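Local structure of succinate-semialdehyde dehydrogenase (Synechococcus sp., 4ITA) at residues F38-R49 / A146-V154; P305-S316 / P335-Y343. The protein probably oxidises succinic semialdehyde to succinate with a nicotinamide cofactor, as an aldehyde dehydrogenase that binds NADPH in a Rossmann-fold domain. One frame throughout, in Å; residues are numbered along the deposited sequence.

Contact 1: F38-R49 / A146-V154; sequences FQAYRRTSFSQR and ALMAGNVAV. With EDO (1,2-ethanediol), chain S; EDO (1,2-ethanediol), chain F.
The C-terminal end of helix 137-149, closed by a Schellman motif at G150, is where Y41 and R49 meet the carbonyls of L147 and M148, in that order. R49, from the first turn of helix 46-62, runs extended from CG to NE and bonds through NH1 to M148 O at 3.0 Å, with an N-H...O angle of 161°. The acceptor lies in the guanidinium plane, although NH1 itself stands above the plane of the carbonyl. G150, at positive phi, packs its CA against one face of the guanidinium, and at the edge NE donates almost straight to T44 OG1, so T44, itself bonded to Y41 O, and M148 O hold the group's rotation between them. NH1 also donates to a 1,2-ethanediol, probably from the crystallisation liquor, that in turn bonds A149 O. Were R49 an alanine, M148 O and T44 OG1 would probably both lose a donor, and a gap would open beside G150. Y41 extends away from its own backbone N (chi1 -172°), which carries OH to within 2.6 Å of L147 O; G150 N reaches the same oxygen from the opposite face of the carbonyl. The edge of the F46 ring approaches M148 O, with F46 CE1 3.2 Å away, while CD1 meets M148 CE. At the other end V152 CG1 lies 3.9 Å from F38 CB, and G150 O sits in the plane of the F38 ring at its edge, 3.3 Å from F38 CE1. That buried oxygen has no hydrogen-bond partner in the model. Past G150, V152 pairs with strand 115-129, making this the helix-to-strand connection of a Rossmann-type alpha/beta domain, with a Schellman motif ending the helix.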
# COMPACT_ATOMS: atom_id res chain seq x y z
N PHE A 38 -12.28 12.11 15.60
CA PHE A 38 -12.22 12.05 14.14
C PHE A 38 -13.50 12.56 13.49
O PHE A 38 -13.45 13.25 12.47
CB PHE A 38 -11.94 10.63 13.66
CG PHE A 38 -12.04 10.47 12.16
CD1 PHE A 38 -11.15 11.13 11.32
CD2 PHE A 38 -13.03 9.67 11.60
CE1 PHE A 38 -11.25 11.01 9.94
CE2 PHE A 38 -13.12 9.53 10.21
CZ PHE A 38 -12.24 10.20 9.38
N GLN A 39 -14.64 12.23 14.07
CA GLN A 39 -15.91 12.63 13.48
C GLN A 39 -16.03 14.14 13.37
O GLN A 39 -16.59 14.66 12.40
CB GLN A 39 -17.09 12.02 14.24
CG GLN A 39 -17.30 10.56 13.88
CD GLN A 39 -17.40 10.36 12.37
OE1 GLN A 39 -18.09 11.11 11.67
NE2 GLN A 39 -16.69 9.36 11.87
N ALA A 40 -15.45 14.86 14.33
CA ALA A 40 -15.43 16.32 14.27
C ALA A 40 -14.23 16.83 13.47
O ALA A 40 -14.35 17.78 12.71
CB ALA A 40 -15.43 16.91 15.66
N TYR A 41 -13.08 16.18 13.64
CA TYR A 41 -11.84 16.66 13.05
C TYR A 41 -11.86 16.59 11.53
O TYR A 41 -11.32 17.46 10.85
CB TYR A 41 -10.64 15.91 13.63
CG TYR A 41 -9.31 16.49 13.22
CD1 TYR A 41 -8.92 17.76 13.64
CD2 TYR A 41 -8.44 15.78 12.40
CE1 TYR A 41 -7.70 18.30 13.27
CE2 TYR A 41 -7.21 16.31 12.02
CZ TYR A 41 -6.86 17.58 12.45
OH TYR A 41 -5.65 18.12 12.08
N ARG A 42 -12.52 15.57 10.99
CA ARG A 42 -12.63 15.41 9.55
C ARG A 42 -13.40 16.59 8.93
O ARG A 42 -13.30 16.83 7.73
CB ARG A 42 -13.28 14.06 9.19
CG ARG A 42 -14.79 14.04 9.42
CD ARG A 42 -15.40 12.64 9.54
NE ARG A 42 -15.21 11.80 8.36
CZ ARG A 42 -15.86 10.66 8.15
NH1 ARG A 42 -16.76 10.24 9.03
NH2 ARG A 42 -15.61 9.94 7.07
N ARG A 43 -14.16 17.32 9.74
CA ARG A 43 -14.94 18.46 9.26
C ARG A 43 -14.22 19.79 9.42
O ARG A 43 -14.73 20.82 8.97
CB ARG A 43 -16.29 18.52 9.98
CG ARG A 43 -17.22 17.35 9.67
CD ARG A 43 -18.46 17.33 10.56
NE ARG A 43 -19.39 18.42 10.27
CZ ARG A 43 -20.26 18.41 9.27
NH1 ARG A 43 -20.32 17.38 8.43
NH2 ARG A 43 -21.07 19.45 9.09
N THR A 44 -13.05 19.80 10.06
CA THR A 44 -12.29 21.04 10.20
C THR A 44 -11.76 21.52 8.86
O THR A 44 -11.55 20.74 7.94
CB THR A 44 -11.09 20.92 11.17
OG1 THR A 44 -10.19 19.90 10.71
CG2 THR A 44 -11.57 20.63 12.58
N SER A 45 -11.55 22.83 8.75
CA SER A 45 -10.99 23.38 7.54
C SER A 45 -9.48 23.21 7.53
O SER A 45 -8.84 23.06 8.59
CB SER A 45 -11.32 24.87 7.43
OG SER A 45 -10.66 25.58 8.47
N PHE A 46 -8.90 23.23 6.34
CA PHE A 46 -7.46 23.27 6.22
C PHE A 46 -6.84 24.45 6.97
O PHE A 46 -5.74 24.32 7.49
CB PHE A 46 -7.04 23.28 4.75
CG PHE A 46 -7.15 21.94 4.09
CD1 PHE A 46 -6.33 20.88 4.48
CD2 PHE A 46 -8.08 21.71 3.08
CE1 PHE A 46 -6.43 19.64 3.88
CE2 PHE A 46 -8.19 20.47 2.46
CZ PHE A 46 -7.36 19.43 2.86
N SER A 47 -7.54 25.58 7.03
CA SER A 47 -7.00 26.74 7.74
C SER A 47 -6.77 26.44 9.22
O SER A 47 -5.74 26.81 9.78
CB SER A 47 -7.90 27.96 7.59
OG SER A 47 -9.22 27.66 8.01
N GLN A 48 -7.71 25.74 9.85
CA GLN A 48 -7.54 25.35 11.25
C GLN A 48 -6.38 24.36 11.41
O GLN A 48 -5.53 24.53 12.28
CB GLN A 48 -8.83 24.74 11.82
CG GLN A 48 -9.90 25.76 12.15
CD GLN A 48 -11.26 25.42 11.54
OE1 GLN A 48 -11.67 24.26 11.50
NE2 GLN A 48 -11.95 26.45 11.06
N ARG A 49 -6.35 23.33 10.55
CA ARG A 49 -5.30 22.32 10.65
C ARG A 49 -3.94 22.96 10.44
O ARG A 49 -2.98 22.64 11.15
CB ARG A 49 -5.52 21.22 9.62
CG ARG A 49 -6.86 20.53 9.74
CD ARG A 49 -7.04 19.53 8.63
NE ARG A 49 -8.44 19.15 8.50
CZ ARG A 49 -8.93 18.44 7.50
NH1 ARG A 49 -8.14 18.00 6.53
NH2 ARG A 49 -10.23 18.17 7.47
N ALA A 146 -0.60 13.28 8.40
CA ALA A 146 -1.82 12.68 8.94
C ALA A 146 -2.79 13.74 9.42
O ALA A 146 -3.99 13.73 9.08
CB ALA A 146 -1.49 11.69 10.06
N LEU A 147 -2.28 14.67 10.20
CA LEU A 147 -3.14 15.69 10.79
C LEU A 147 -3.60 16.69 9.74
O LEU A 147 -4.75 17.16 9.79
CB LEU A 147 -2.43 16.39 11.96
CG LEU A 147 -2.01 15.43 13.10
CD1 LEU A 147 -1.75 16.15 14.43
CD2 LEU A 147 -2.95 14.23 13.30
N MET A 148 -2.75 17.02 8.77
CA MET A 148 -3.18 17.93 7.72
C MET A 148 -4.28 17.30 6.87
O MET A 148 -5.18 18.00 6.39
CB MET A 148 -2.00 18.37 6.85
CG MET A 148 -2.31 19.58 5.98
SD MET A 148 -2.82 21.14 6.81
CE MET A 148 -2.81 22.20 5.35
N ALA A 149 -4.22 15.98 6.70
CA ALA A 149 -5.19 15.26 5.88
C ALA A 149 -6.53 15.05 6.58
O ALA A 149 -7.50 14.68 5.93
CB ALA A 149 -4.62 13.91 5.46
N GLY A 150 -6.57 15.26 7.90
CA GLY A 150 -7.80 15.07 8.65
C GLY A 150 -7.94 13.70 9.30
O GLY A 150 -9.01 13.40 9.84
N ASN A 151 -6.91 12.87 9.23
CA ASN A 151 -6.86 11.65 10.03
C ASN A 151 -6.63 12.00 11.49
O ASN A 151 -6.19 13.10 11.83
CB ASN A 151 -5.71 10.75 9.57
CG ASN A 151 -6.00 10.01 8.26
OD1 ASN A 151 -7.13 9.62 7.98
ND2 ASN A 151 -4.95 9.79 7.48
N VAL A 152 -6.92 11.05 12.38
CA VAL A 152 -6.41 11.14 13.74
C VAL A 152 -5.41 10.00 13.94
O VAL A 152 -5.36 9.05 13.14
CB VAL A 152 -7.53 11.11 14.80
CG1 VAL A 152 -8.50 12.26 14.56
CG2 VAL A 152 -8.25 9.77 14.82
N ALA A 153 -4.59 10.09 14.98
CA ALA A 153 -3.51 9.14 15.14
C ALA A 153 -3.34 8.68 16.57
O ALA A 153 -3.51 9.45 17.51
CB ALA A 153 -2.21 9.72 14.62
N VAL A 154 -2.99 7.41 16.71
CA VAL A 154 -2.52 6.87 17.97
C VAL A 154 -1.09 6.39 17.76
O VAL A 154 -0.80 5.71 16.77
CB VAL A 154 -3.45 5.76 18.55
CG1 VAL A 154 -4.80 6.36 18.94
CG2 VAL A 154 -3.63 4.61 17.55
C1 EDO S . -11.32 16.00 5.73
O1 EDO S . -12.61 15.48 5.38
C2 EDO S . -10.62 16.70 4.57
O2 EDO S . -9.22 16.37 4.54
C1 EDO F . -1.88 11.07 5.97
O1 EDO F . -1.95 10.08 7.02
C2 EDO F . -2.27 10.48 4.63
O2 EDO F . -1.18 9.63 4.23

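Contact 2: P305-S316 / P335-Y343; sequences PLATEGILQDIS and PLDRAGYFY. With EDO (1,2-ethanediol), chain G.
With chi1 at -47°, Y341 sets its CG opposite its carbonyl carbon and lays its ring over the start of helix 309-325, while Y343 CG lies opposite its own backbone N (chi1 -161°) and the ring reaches along the helix flank. The Y341 ring covers the backbone where the helix begins: E309 N stands 3.5 Å above the ring plane over its centre, and T308 C lies nearer the rim on the same face. E309 CB adds a CH-pi contact to that ring, and L306 O meets its edge in plane. One water accepts from E309 N and is weakly bonded to Y341 OH, while T308 OG1 caps the helix by accepting from I311 N. The one direct hydrogen bond across the contact runs from L306 N to Y341 O, 2.9 Å long, with the donor above the carbonyl plane. Beside it, P305 CB sits over the F342 ring, 3.9 Å from its centroid and 7° off the normal; R338 NE lies over the opposite face, sandwiching the ring. Further along, I315 CG2 makes a CH-pi contact over one face of the Y343 ring, 4.1 Å from the centroid, and L312 CD1 comes to the ring edge, 3.8 Å from Y343 CD1. S316 OG donates back to L312 O and lies 3.2 Å from P335 CG. The loop between strands 328-331 and 346-349 thus lies along the first two turns of helix 309-325, whose I315 reaches, with Y343, to V366 of strand 366-372.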
# COMPACT_ATOMS: atom_id res chain seq x y z
N PRO A 305 26.77 7.11 23.68
CA PRO A 305 26.55 5.68 23.84
C PRO A 305 25.49 5.18 22.87
O PRO A 305 24.67 5.97 22.40
CB PRO A 305 26.00 5.57 25.27
CG PRO A 305 25.24 6.87 25.44
CD PRO A 305 26.06 7.90 24.71
N LEU A 306 25.51 3.89 22.56
CA LEU A 306 24.38 3.27 21.88
C LEU A 306 23.15 3.34 22.79
O LEU A 306 23.29 3.51 24.01
CB LEU A 306 24.70 1.83 21.52
CG LEU A 306 25.92 1.67 20.60
CD1 LEU A 306 26.18 0.20 20.35
CD2 LEU A 306 25.72 2.42 19.29
N ALA A 307 21.97 3.21 22.22
CA ALA A 307 20.76 3.55 22.99
C ALA A 307 20.41 2.55 24.08
O ALA A 307 19.80 2.93 25.08
CB ALA A 307 19.59 3.73 22.07
N THR A 308 20.75 1.28 23.89
CA THR A 308 20.33 0.24 24.83
C THR A 308 21.42 -0.80 25.03
O THR A 308 22.31 -0.95 24.19
CB THR A 308 19.06 -0.51 24.37
OG1 THR A 308 19.39 -1.41 23.31
CG2 THR A 308 17.95 0.44 23.90
N GLU A 309 21.34 -1.53 26.14
CA GLU A 309 22.29 -2.62 26.37
C GLU A 309 22.15 -3.71 25.31
O GLU A 309 23.13 -4.34 24.92
CB GLU A 309 22.14 -3.19 27.78
CG GLU A 309 23.21 -4.23 28.13
CD GLU A 309 23.46 -4.36 29.63
OE1 GLU A 309 22.79 -3.65 30.41
OE2 GLU A 309 24.33 -5.16 30.03
N GLY A 310 20.92 -3.93 24.84
CA GLY A 310 20.65 -4.91 23.81
C GLY A 310 21.35 -4.62 22.50
O GLY A 310 21.91 -5.52 21.87
N ILE A 311 21.32 -3.36 22.07
CA ILE A 311 22.03 -2.96 20.86
C ILE A 311 23.53 -3.17 21.03
O ILE A 311 24.21 -3.68 20.13
CB ILE A 311 21.75 -1.49 20.49
CG1 ILE A 311 20.27 -1.30 20.14
CG2 ILE A 311 22.63 -1.05 19.33
CD1 ILE A 311 19.86 -2.04 18.88
N LEU A 312 24.04 -2.77 22.19
CA LEU A 312 25.45 -2.97 22.51
C LEU A 312 25.84 -4.45 22.45
O LEU A 312 26.86 -4.81 21.87
CB LEU A 312 25.78 -2.37 23.87
CG LEU A 312 27.24 -2.53 24.32
CD1 LEU A 312 28.19 -1.81 23.38
CD2 LEU A 312 27.44 -2.06 25.75
N GLN A 313 25.02 -5.30 23.05
CA GLN A 313 25.28 -6.74 23.03
C GLN A 313 25.25 -7.28 21.61
O GLN A 313 26.11 -8.08 21.22
CB GLN A 313 24.27 -7.49 23.90
CG GLN A 313 24.43 -7.25 25.39
CD GLN A 313 23.25 -7.75 26.18
OE1 GLN A 313 22.21 -8.08 25.61
NE2 GLN A 313 23.40 -7.82 27.49
N ASP A 314 24.26 -6.84 20.84
CA ASP A 314 24.11 -7.32 19.47
C ASP A 314 25.30 -6.95 18.58
O ASP A 314 25.87 -7.82 17.91
CB ASP A 314 22.80 -6.84 18.85
CG ASP A 314 21.57 -7.50 19.46
OD1 ASP A 314 21.72 -8.53 20.16
OD2 ASP A 314 20.46 -7.00 19.22
N ILE A 315 25.69 -5.68 18.56
CA ILE A 315 26.81 -5.29 17.71
C ILE A 315 28.11 -5.96 18.17
O ILE A 315 28.94 -6.35 17.34
CB ILE A 315 26.99 -3.75 17.57
CG1 ILE A 315 28.05 -3.41 16.51
CG2 ILE A 315 27.36 -3.11 18.91
CD1 ILE A 315 27.65 -3.75 15.08
N SER A 316 28.28 -6.11 19.48
CA SER A 316 29.49 -6.73 20.00
C SER A 316 29.59 -8.16 19.49
O SER A 316 30.67 -8.60 19.08
CB SER A 316 29.50 -6.71 21.53
OG SER A 316 29.55 -5.38 22.02
N PRO A 335 33.59 -3.23 22.99
CA PRO A 335 32.94 -2.19 23.80
C PRO A 335 33.95 -1.44 24.66
O PRO A 335 34.97 -2.02 25.04
CB PRO A 335 32.00 -3.00 24.71
CG PRO A 335 31.82 -4.30 24.03
CD PRO A 335 33.09 -4.58 23.30
N LEU A 336 33.68 -0.18 24.95
CA LEU A 336 34.59 0.61 25.78
C LEU A 336 34.43 0.22 27.25
O LEU A 336 33.34 -0.14 27.69
CB LEU A 336 34.35 2.10 25.60
CG LEU A 336 34.57 2.60 24.17
CD1 LEU A 336 34.56 4.12 24.13
CD2 LEU A 336 35.88 2.07 23.61
N ASP A 337 35.53 0.29 27.99
CA ASP A 337 35.51 -0.02 29.41
C ASP A 337 35.11 1.22 30.20
O ASP A 337 35.96 1.90 30.78
CB ASP A 337 36.88 -0.52 29.87
CG ASP A 337 36.87 -1.02 31.29
OD1 ASP A 337 37.94 -1.00 31.93
OD2 ASP A 337 35.79 -1.43 31.77
N ARG A 338 33.82 1.51 30.22
CA ARG A 338 33.30 2.66 30.94
C ARG A 338 31.80 2.51 31.15
O ARG A 338 31.16 1.67 30.52
CB ARG A 338 33.57 3.94 30.15
CG ARG A 338 32.83 3.98 28.83
CD ARG A 338 33.36 5.09 27.95
NE ARG A 338 32.94 6.41 28.40
CZ ARG A 338 33.37 7.55 27.87
NH1 ARG A 338 34.24 7.52 26.87
NH2 ARG A 338 32.94 8.71 28.34
N ALA A 339 31.26 3.35 32.03
CA ALA A 339 29.83 3.39 32.27
C ALA A 339 29.09 3.83 31.01
O ALA A 339 29.58 4.67 30.25
CB ALA A 339 29.51 4.34 33.42
N GLY A 340 27.92 3.25 30.79
CA GLY A 340 27.13 3.58 29.62
C GLY A 340 27.39 2.61 28.49
O GLY A 340 28.41 1.91 28.47
N TYR A 341 26.49 2.58 27.52
CA TYR A 341 26.53 1.57 26.47
C TYR A 341 27.43 1.97 25.29
O TYR A 341 26.98 2.00 24.14
CB TYR A 341 25.11 1.27 25.97
CG TYR A 341 24.10 1.05 27.07
CD1 TYR A 341 24.38 0.24 28.16
CD2 TYR A 341 22.86 1.67 27.02
CE1 TYR A 341 23.45 0.05 29.16
CE2 TYR A 341 21.92 1.49 28.02
CZ TYR A 341 22.22 0.67 29.08
OH TYR A 341 21.29 0.49 30.08
N PHE A 342 28.70 2.26 25.58
CA PHE A 342 29.61 2.81 24.59
C PHE A 342 30.27 1.75 23.73
O PHE A 342 30.82 0.77 24.23
CB PHE A 342 30.68 3.68 25.27
CG PHE A 342 30.17 5.02 25.73
CD1 PHE A 342 29.69 5.20 27.02
CD2 PHE A 342 30.19 6.10 24.86
CE1 PHE A 342 29.22 6.44 27.43
CE2 PHE A 342 29.72 7.34 25.26
CZ PHE A 342 29.24 7.51 26.55
N TYR A 343 30.20 1.96 22.42
CA TYR A 343 30.91 1.16 21.43
C TYR A 343 31.63 2.12 20.48
O TYR A 343 31.03 3.08 20.00
CB TYR A 343 29.93 0.27 20.65
CG TYR A 343 30.61 -0.89 19.97
CD1 TYR A 343 30.77 -2.11 20.62
CD2 TYR A 343 31.12 -0.77 18.69
CE1 TYR A 343 31.41 -3.17 20.02
CE2 TYR A 343 31.76 -1.83 18.07
CZ TYR A 343 31.90 -3.03 18.74
OH TYR A 343 32.53 -4.08 18.12
C1 EDO G . 26.98 -1.17 30.37
O1 EDO G . 27.85 -1.17 29.23
C2 EDO G . 27.51 -0.18 31.40
O2 EDO G . 28.94 -0.23 31.40
O HOH W 1 19.35 -0.89 28.18

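Contact 1 is largely buried, whereas contact 2 is only partly so and has exposed residues such as E309 and P335 at its margin. They share no helix or strand: 38-49 / 146-154 joins two N-terminal helices to a helix-to-strand connection, and 305-316 / 335-343 joins a loop to the start of a helix. Their centres lie about 42 Å apart, on opposite sides of the chain's centre. In contact 1 side-chain donors meet carbonyls at a helix C-terminus beside some apolar pairs; in contact 2 aromatic rings and CH-pi contacts dominate, from the helix start along its first two turns, with a single backbone bond between the segments.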